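Local coordinates for N-acetylglucosamine-6-phosphate deacetylase (Mycobacterium smegmatis, PDB 6FV4), which probably removes the acetyl group from N-acetylglucosamine-6-phosphate, as a metal-dependent amidohydrolase of the NagA family, at residues T26-W35 / A45-A53; L142-H150 / A201-Y209. The protein carries 1 engineered substitution. All coordinates share one frame; numbering follows the deposited sequence.

Interaction 1. Residues T26-W35 / A45-A53; sequences TGTELLRPGW and AVGAGAPPA
Trp35 lies flat against the backbone of Gly47 at the open end of a beta hairpin, formed by strands 34-39 and 42-48 on the margin of a small mixed sheet. The indole is sandwiched. Gly47 CA stands over one face in a CH-pi contact, 3.8 Å from the centroid of the five-membered ring of Trp35. Against the opposite face, Pro52 puts its CD 3.6 Å from the centroid of the Trp35 six-membered ring and only 10° off the normal, a CH-pi contact almost square over the ring. Pro51 CA lies on that same face, over the five-membered ring. The indole reaches across the neighbouring strand because CG of Trp35 sits between the backbone N and the carbonyl carbon (chi1 64°), which brings the far end of the ring to the methyl of Ala45. In the plane of the indole, a water accepts from NE1 and donates to Ala48 O, tying the ring edge to the strand.

Beneath the ring the strands pair antiparallel: Trp35 N to Gly47 O and Gly47 N to Trp35 O are both 3.0 Å. Gly34 and Ala48 form the adjoining non-hydrogen-bonded pair. Leu31 approaches that side of the hairpin, its CD1 3.5 Å from Val46 CG1 and its CD2 against Ala48 CB; Thr26 CG2 touches the same valine methyl less closely. Strand 16-21 backs the proline side, with Leu18 touching Trp35, Pro51 and Pro52. A bound dithiothreitol, most likely an additive of the crystallisation, occupies a pocket of Trp35, Val46 and Gly47. Past the strand pairing, Gly49 N donates to Pro33 O at 2.9 Å.

Interaction 2. Residues L142-H150 / A201-Y209; sequences LSTLRCGAH and AVGHTEATY. With CD (cadmium ion), chain J.
His150 and His204 bring their NE2 atoms to one cadmium ion at the mouth of an amidohydrolase barrel, where the loop after strand 134-138 meets the end of strand 199-202. The metal bonds are 2.5 Å from His150 NE2 and 2.3 Å from His204 NE2, and the imidazole planes are turned 39° from each other. Glu138 and His225 also bind this ion, as does a water that donates to Gly148 O.

The His204 ring is fixed from several sides. Leu142 lays CD1 over one face, 4.0 Å from the ring centroid. Gly148 O lies in the ring plane beside CE1, while ND1 donates to a water that in turn donates to Thr144 O. The backbone of His204 is held too, since Ser143 N gives its hydrogen to His204 O at 2.9 Å.

Farther from the metal, Glu206 folds back at chi2 (-63°) to offer its carboxylate to Thr144 and Arg146. The arginine, extended from CG to NE, grips it side-on in a salt bridge, the two flat groups nearly coplanar. NE meets the syn lone pair of OE2, and NH2 meets that of OE1. The anti lone pair of OE2 takes the Thr144 hydroxyl, which swings opposite the backbone N (chi1 -170°) and meanwhile accepts from Arg146 N in an ST turn. A water bound to Leu145 N also donates to OE2. The shortest of these bonds is Thr144 OG1 to Glu206 OE2, 2.6 Å.

Overall arrangement
The two contacts sit on opposite sides of the chain's centre, their own centres about 44 Å apart and their nearest atoms about 23 Å apart, so they do not touch. Interaction 1 is a surface contact of the small N-terminal sheet, remote from the catalytic metals; the cadmium ion about 6 Å from the Pro52 side chain lies far from the catalytic centre. Interaction 2 supplies two ligands of the active-site cadmium, with a zinc ion about 4 Å from the His150 side chain, and includes Ala149, a predicted substrate contact. Ala283, the engineered residue, occupies the position predicted to hold the proton donor/acceptor and lies outside both contacts.

Interaction 1. Residues T26-W35 / A45-A53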
loop_
_atom_site.group_PDB
_atom_site.type_symbol
_atom_site.label_atom_id
_atom_site.label_comp_id
_atom_site.label_asym_id
_atom_site.label_seq_id
_atom_site.Cartn_x
_atom_site.Cartn_y
_atom_site.Cartn_z
ATOM N N THR B 26 -21.653 -7.778 15.281
ATOM C CA THR B 26 -21.500 -9.214 15.457
ATOM C C THR B 26 -20.203 -9.739 14.876
ATOM O O THR B 26 -19.831 -10.884 15.154
ATOM C CB THR B 26 -22.675 -9.959 14.799
ATOM O OG1 THR B 26 -22.517 -9.929 13.377
ATOM C CG2 THR B 26 -23.993 -9.295 15.157
ATOM N N GLY B 27 -19.503 -8.939 14.083
ATOM C CA GLY B 27 -18.370 -9.389 13.309
ATOM C C GLY B 27 -18.631 -9.352 11.818
ATOM O O GLY B 27 -17.687 -9.181 11.036
ATOM N N THR B 28 -19.895 -9.494 11.411
ATOM C CA THR B 28 -20.277 -9.372 10.008
ATOM C C THR B 28 -21.383 -8.342 9.792
ATOM O O THR B 28 -21.488 -7.765 8.704
ATOM C CB THR B 28 -20.745 -10.719 9.456
ATOM O OG1 THR B 28 -21.810 -11.221 10.274
ATOM C CG2 THR B 28 -19.601 -11.717 9.441
ATOM N N GLU B 29 -22.229 -8.119 10.799
ATOM C CA GLU B 29 -23.367 -7.216 10.684
ATOM C C GLU B 29 -23.305 -6.152 11.768
ATOM O O GLU B 29 -22.754 -6.367 12.851
ATOM C CB GLU B 29 -24.725 -7.944 10.815
ATOM C CG GLU B 29 -24.902 -9.200 9.986
ATOM C CD GLU B 29 -25.974 -10.134 10.565
ATOM O OE1 GLU B 29 -25.757 -10.692 11.676
ATOM O OE2 GLU B 29 -27.032 -10.304 9.918
ATOM N N LEU B 30 -23.899 -5.002 11.472
ATOM C CA LEU B 30 -24.130 -3.954 12.456
ATOM C C LEU B 30 -25.632 -3.885 12.701
ATOM O O LEU B 30 -26.398 -3.518 11.801
ATOM C CB LEU B 30 -23.586 -2.615 11.965
ATOM C CG LEU B 30 -23.668 -1.448 12.952
ATOM C CD1 LEU B 30 -22.423 -0.593 12.839
ATOM C CD2 LEU B 30 -24.923 -0.603 12.732
ATOM N N LEU B 31 -26.050 -4.216 13.914
ATOM C CA LEU B 31 -27.461 -4.251 14.285
ATOM C C LEU B 31 -27.810 -3.021 15.105
ATOM O O LEU B 31 -27.135 -2.714 16.094
ATOM C CB LEU B 31 -27.786 -5.514 15.077
ATOM C CG LEU B 31 -27.230 -6.769 14.417
ATOM C CD1 LEU B 31 -27.499 -7.949 15.301
ATOM C CD2 LEU B 31 -27.867 -6.940 13.023
ATOM N N ARG B 32 -28.869 -2.325 14.694
ATOM C CA ARG B 32 -29.291 -1.095 15.343
ATOM C C ARG B 32 -30.815 -1.016 15.355
ATOM O O ARG B 32 -31.430 -0.811 14.303
ATOM C CB ARG B 32 -28.685 0.106 14.621
ATOM C CG ARG B 32 -28.599 1.363 15.459
ATOM C CD ARG B 32 -27.821 2.454 14.732
ATOM N NE ARG B 32 -26.406 2.472 15.097
ATOM C CZ ARG B 32 -25.427 2.785 14.256
ATOM N NH1 ARG B 32 -25.707 3.100 12.999
ATOM N NH2 ARG B 32 -24.166 2.792 14.669
ATOM N N PRO B 33 -31.467 -1.224 16.507
ATOM C CA PRO B 33 -30.828 -1.697 17.741
ATOM C C PRO B 33 -30.587 -3.196 17.679
ATOM O O PRO B 33 -31.022 -3.849 16.738
ATOM C CB PRO B 33 -31.843 -1.336 18.830
ATOM C CG PRO B 33 -33.158 -1.343 18.131
ATOM C CD PRO B 33 -32.901 -0.940 16.695
ATOM N N GLY B 34 -29.888 -3.753 18.660
ATOM C CA GLY B 34 -29.566 -5.159 18.635
ATOM C C GLY B 34 -29.890 -5.830 19.955
ATOM O O GLY B 34 -30.086 -5.185 20.985
ATOM N N TRP B 35 -29.918 -7.154 19.906
ATOM C CA TRP B 35 -30.176 -7.922 21.106
ATOM C C TRP B 35 -29.468 -9.257 20.987
ATOM O O TRP B 35 -29.250 -9.763 19.882
ATOM C CB TRP B 35 -31.687 -8.099 21.349
ATOM C CG TRP B 35 -32.419 -8.879 20.298
ATOM C CD1 TRP B 35 -33.150 -8.372 19.264
ATOM C CD2 TRP B 35 -32.504 -10.305 20.190
ATOM N NE1 TRP B 35 -33.682 -9.392 18.519
ATOM C CE2 TRP B 35 -33.306 -10.590 19.066
ATOM C CE3 TRP B 35 -31.984 -11.371 20.939
ATOM C CZ2 TRP B 35 -33.591 -11.892 18.661
ATOM C CZ3 TRP B 35 -32.267 -12.664 20.538
ATOM C CH2 TRP B 35 -33.069 -12.915 19.408
ATOM N N ALA B 45 -28.951 -16.705 20.584
ATOM C CA ALA B 45 -29.476 -16.030 19.408
ATOM C C ALA B 45 -29.055 -14.572 19.436
ATOM O O ALA B 45 -28.814 -14.000 20.502
ATOM C CB ALA B 45 -31.005 -16.133 19.331
ATOM N N VAL B 46 -28.955 -13.990 18.242
ATOM C CA VAL B 46 -28.723 -12.566 18.035
ATOM C C VAL B 46 -29.772 -12.075 17.050
ATOM O O VAL B 46 -30.205 -12.820 16.167
ATOM C CB VAL B 46 -27.293 -12.292 17.507
ATOM C CG1 VAL B 46 -27.068 -10.829 17.279
ATOM C CG2 VAL B 46 -26.262 -12.818 18.485
ATOM N N GLY B 47 -30.185 -10.816 17.196
ATOM C CA GLY B 47 -31.121 -10.258 16.235
ATOM C C GLY B 47 -31.145 -8.749 16.275
ATOM O O GLY B 47 -30.609 -8.118 17.189
ATOM N N ALA B 48 -31.787 -8.170 15.262
ATOM C CA ALA B 48 -31.982 -6.731 15.184
ATOM C C ALA B 48 -33.398 -6.358 15.608
ATOM O O ALA B 48 -34.312 -7.189 15.624
ATOM C CB ALA B 48 -31.707 -6.216 13.770
ATOM N N GLY B 49 -33.568 -5.087 15.955
ATOM C CA GLY B 49 -34.872 -4.598 16.361
ATOM C C GLY B 49 -35.184 -4.897 17.818
ATOM O O GLY B 49 -34.295 -5.054 18.660
ATOM N N ALA B 50 -36.479 -4.989 18.109
ATOM C CA ALA B 50 -36.935 -5.174 19.475
ATOM C C ALA B 50 -36.597 -6.576 19.978
ATOM O O ALA B 50 -36.612 -7.545 19.211
ATOM C CB ALA B 50 -38.442 -4.945 19.565
ATOM N N PRO B 51 -36.295 -6.714 21.265
ATOM C CA PRO B 51 -35.976 -8.038 21.817
ATOM C C PRO B 51 -37.194 -8.945 21.800
ATOM O O PRO B 51 -38.336 -8.466 21.742
ATOM C CB PRO B 51 -35.528 -7.729 23.255
ATOM C CG PRO B 51 -36.111 -6.391 23.563
ATOM C CD PRO B 51 -36.171 -5.639 22.267
ATOM N N PRO B 52 -36.991 -10.266 21.844
ATOM C CA PRO B 52 -38.145 -11.178 21.865
ATOM C C PRO B 52 -38.965 -11.086 23.142
ATOM O O PRO B 52 -40.179 -11.328 23.101
ATOM C CB PRO B 52 -37.495 -12.559 21.715
ATOM C CG PRO B 52 -36.115 -12.379 22.293
ATOM C CD PRO B 52 -35.709 -10.995 21.855
ATOM N N ALA B 53 -38.337 -10.756 24.269
ATOM C CA ALA B 53 -39.015 -10.581 25.546
ATOM C C ALA B 53 -38.438 -9.337 26.213
ATOM O O ALA B 53 -37.630 -8.612 25.623
ATOM C CB ALA B 53 -38.857 -11.829 26.423
HETATM O O HOH W 1 -32.940 -4.243 21.059
HETATM O O HOH W 2 -35.074 -10.019 15.843
#

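Interaction 2. Residues L142-H150 / A201-Y209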
loop_
_atom_site.group_PDB
_atom_site.type_symbol
_atom_site.label_atom_id
_atom_site.label_comp_id
_atom_site.label_asym_id
_atom_site.label_seq_id
_atom_site.Cartn_x
_atom_site.Cartn_y
_atom_site.Cartn_z
ATOM N N LEU B 142 15.248 -15.333 15.109
ATOM C CA LEU B 142 15.152 -13.985 14.566
ATOM C C LEU B 142 16.512 -13.518 14.055
ATOM O O LEU B 142 17.550 -14.145 14.292
ATOM C CB LEU B 142 14.628 -13.019 15.631
ATOM C CG LEU B 142 13.406 -13.478 16.423
ATOM C CD1 LEU B 142 12.959 -12.392 17.380
ATOM C CD2 LEU B 142 12.266 -13.890 15.489
ATOM N N SER B 143 16.495 -12.398 13.329
ATOM C CA SER B 143 17.733 -11.849 12.787
ATOM C C SER B 143 17.606 -10.370 12.453
ATOM O O SER B 143 17.682 -9.991 11.284
ATOM C CB SER B 143 18.155 -12.616 11.534
ATOM O OG SER B 143 19.532 -12.409 11.267
ATOM N N THR B 144 17.409 -9.524 13.457
ATOM C CA THR B 144 17.533 -8.094 13.217
ATOM C C THR B 144 18.150 -7.434 14.439
ATOM O O THR B 144 18.020 -7.922 15.572
ATOM C CB THR B 144 16.188 -7.425 12.865
ATOM O OG1 THR B 144 16.434 -6.089 12.419
ATOM C CG2 THR B 144 15.264 -7.363 14.073
ATOM N N LEU B 145 18.853 -6.332 14.185
ATOM C CA LEU B 145 19.398 -5.479 15.229
ATOM C C LEU B 145 18.671 -4.145 15.308
ATOM O O LEU B 145 19.083 -3.268 16.077
ATOM C CB LEU B 145 20.898 -5.255 15.004
ATOM C CG LEU B 145 21.740 -6.512 14.777
ATOM C CD1 LEU B 145 23.239 -6.198 14.807
ATOM C CD2 LEU B 145 21.387 -7.597 15.806
ATOM N N ARG B 146 17.609 -3.967 14.523
ATOM C CA ARG B 146 16.873 -2.713 14.508
ATOM C C ARG B 146 16.196 -2.479 15.855
ATOM O O ARG B 146 16.050 -3.393 16.677
ATOM C CB ARG B 146 15.831 -2.706 13.383
ATOM C CG ARG B 146 16.447 -2.702 11.995
ATOM C CD ARG B 146 15.421 -2.848 10.872
ATOM N NE ARG B 146 16.126 -2.993 9.602
ATOM C CZ ARG B 146 16.480 -1.977 8.822
ATOM N NH1 ARG B 146 16.155 -0.736 9.152
ATOM N NH2 ARG B 146 17.149 -2.209 7.700
ATOM N N CYS B 147 15.807 -1.227 16.084
ATOM C CA CYS B 147 15.069 -0.881 17.289
ATOM C C CYS B 147 13.793 -1.704 17.366
ATOM O O CYS B 147 13.027 -1.790 16.400
ATOM C CB CYS B 147 14.750 0.608 17.309
ATOM S SG CYS B 147 16.204 1.634 17.594
ATOM N N GLY B 148 13.580 -2.328 18.522
ATOM C CA GLY B 148 12.579 -3.355 18.688
ATOM C C GLY B 148 13.161 -4.721 18.978
ATOM O O GLY B 148 12.448 -5.582 19.517
ATOM N N ALA B 149 14.433 -4.946 18.631
ATOM C CA ALA B 149 15.095 -6.201 18.955
ATOM C C ALA B 149 14.994 -6.471 20.450
ATOM O O ALA B 149 15.118 -5.559 21.272
ATOM C CB ALA B 149 16.562 -6.158 18.515
ATOM N N HIS B 150 14.755 -7.730 20.800
ATOM C CA HIS B 150 14.439 -8.092 22.187
ATOM C C HIS B 150 15.706 -8.471 22.947
ATOM O O HIS B 150 16.102 -7.769 23.883
ATOM C CB HIS B 150 13.395 -9.209 22.208
ATOM C CG HIS B 150 12.083 -8.802 21.616
ATOM N ND1 HIS B 150 11.434 -7.639 21.978
ATOM C CD2 HIS B 150 11.311 -9.388 20.668
ATOM C CE1 HIS B 150 10.315 -7.527 21.278
ATOM N NE2 HIS B 150 10.211 -8.582 20.487
ATOM N N ALA B 201 4.990 -16.999 11.465
ATOM C CA ALA B 201 4.950 -15.566 11.224
ATOM C C ALA B 201 6.322 -15.085 10.763
ATOM O O ALA B 201 7.342 -15.653 11.144
ATOM C CB ALA B 201 4.513 -14.808 12.487
ATOM N N VAL B 202 6.346 -14.048 9.908
ATOM C CA VAL B 202 7.594 -13.423 9.466
ATOM C C VAL B 202 7.785 -12.144 10.268
ATOM O O VAL B 202 6.853 -11.344 10.400
ATOM C CB VAL B 202 7.586 -13.120 7.952
ATOM C CG1 VAL B 202 8.768 -12.226 7.574
ATOM C CG2 VAL B 202 7.662 -14.379 7.148
ATOM N N GLY B 203 8.985 -11.944 10.801
ATOM C CA GLY B 203 9.236 -10.787 11.638
ATOM C C GLY B 203 10.698 -10.732 12.013
ATOM O O GLY B 203 11.464 -11.668 11.756
ATOM N N HIS B 204 11.082 -9.596 12.602
ATOM C CA HIS B 204 12.421 -9.387 13.160
ATOM C C HIS B 204 13.510 -9.831 12.191
ATOM O O HIS B 204 14.365 -10.657 12.508
ATOM C CB HIS B 204 12.558 -10.110 14.500
ATOM C CG HIS B 204 11.934 -9.357 15.620
ATOM N ND1 HIS B 204 12.662 -8.570 16.486
ATOM C CD2 HIS B 204 10.640 -9.236 15.991
ATOM C CE1 HIS B 204 11.845 -8.001 17.352
ATOM N NE2 HIS B 204 10.611 -8.384 17.070
ATOM N N THR B 205 13.472 -9.245 10.992
ATOM C CA THR B 205 14.199 -9.813 9.878
ATOM C C THR B 205 14.714 -8.715 8.958
ATOM O O THR B 205 14.101 -7.656 8.818
ATOM C CB THR B 205 13.303 -10.787 9.104
ATOM O OG1 THR B 205 13.977 -11.228 7.922
ATOM C CG2 THR B 205 11.984 -10.125 8.728
ATOM N N GLU B 206 15.870 -8.996 8.361
ATOM C CA GLU B 206 16.467 -8.227 7.285
ATOM C C GLU B 206 16.289 -8.920 5.936
ATOM O O GLU B 206 17.051 -8.652 5.003
ATOM C CB GLU B 206 17.955 -7.995 7.582
ATOM C CG GLU B 206 18.229 -7.294 8.919
ATOM C CD GLU B 206 17.652 -5.884 8.965
ATOM O OE1 GLU B 206 17.610 -5.214 7.902
ATOM O OE2 GLU B 206 17.238 -5.438 10.061
ATOM N N ALA B 207 15.298 -9.813 5.823
ATOM C CA ALA B 207 15.087 -10.568 4.598
ATOM C C ALA B 207 14.712 -9.651 3.443
ATOM O O ALA B 207 14.080 -8.610 3.623
ATOM C CB ALA B 207 13.977 -11.599 4.783
ATOM N N THR B 208 15.083 -10.065 2.242
ATOM C CA THR B 208 14.662 -9.339 1.063
ATOM C C THR B 208 13.223 -9.719 0.707
ATOM O O THR B 208 12.618 -10.632 1.292
ATOM C CB THR B 208 15.609 -9.620 -0.103
ATOM O OG1 THR B 208 15.468 -10.985 -0.512
ATOM C CG2 THR B 208 17.069 -9.364 0.307
ATOM N N TYR B 209 12.677 -8.988 -0.263
ATOM C CA TYR B 209 11.367 -9.317 -0.814
ATOM C C TYR B 209 11.311 -10.769 -1.275
ATOM O O TYR B 209 10.357 -11.491 -0.969
ATOM C CB TYR B 209 11.038 -8.369 -1.979
ATOM C CG TYR B 209 9.850 -8.833 -2.812
ATOM C CD1 TYR B 209 8.550 -8.526 -2.434
ATOM C CD2 TYR B 209 10.033 -9.586 -3.962
ATOM C CE1 TYR B 209 7.461 -8.961 -3.190
ATOM C CE2 TYR B 209 8.948 -10.023 -4.724
ATOM C CZ TYR B 209 7.672 -9.712 -4.327
ATOM O OH TYR B 209 6.602 -10.149 -5.072
HETATM CD CD CD J . 9.011 -7.495 18.518
HETATM O O HOH W 3 15.416 -8.887 16.876
HETATM O O HOH W 4 19.611 -5.579 11.577
HETATM O O HOH W 5 9.947 -5.081 18.648
#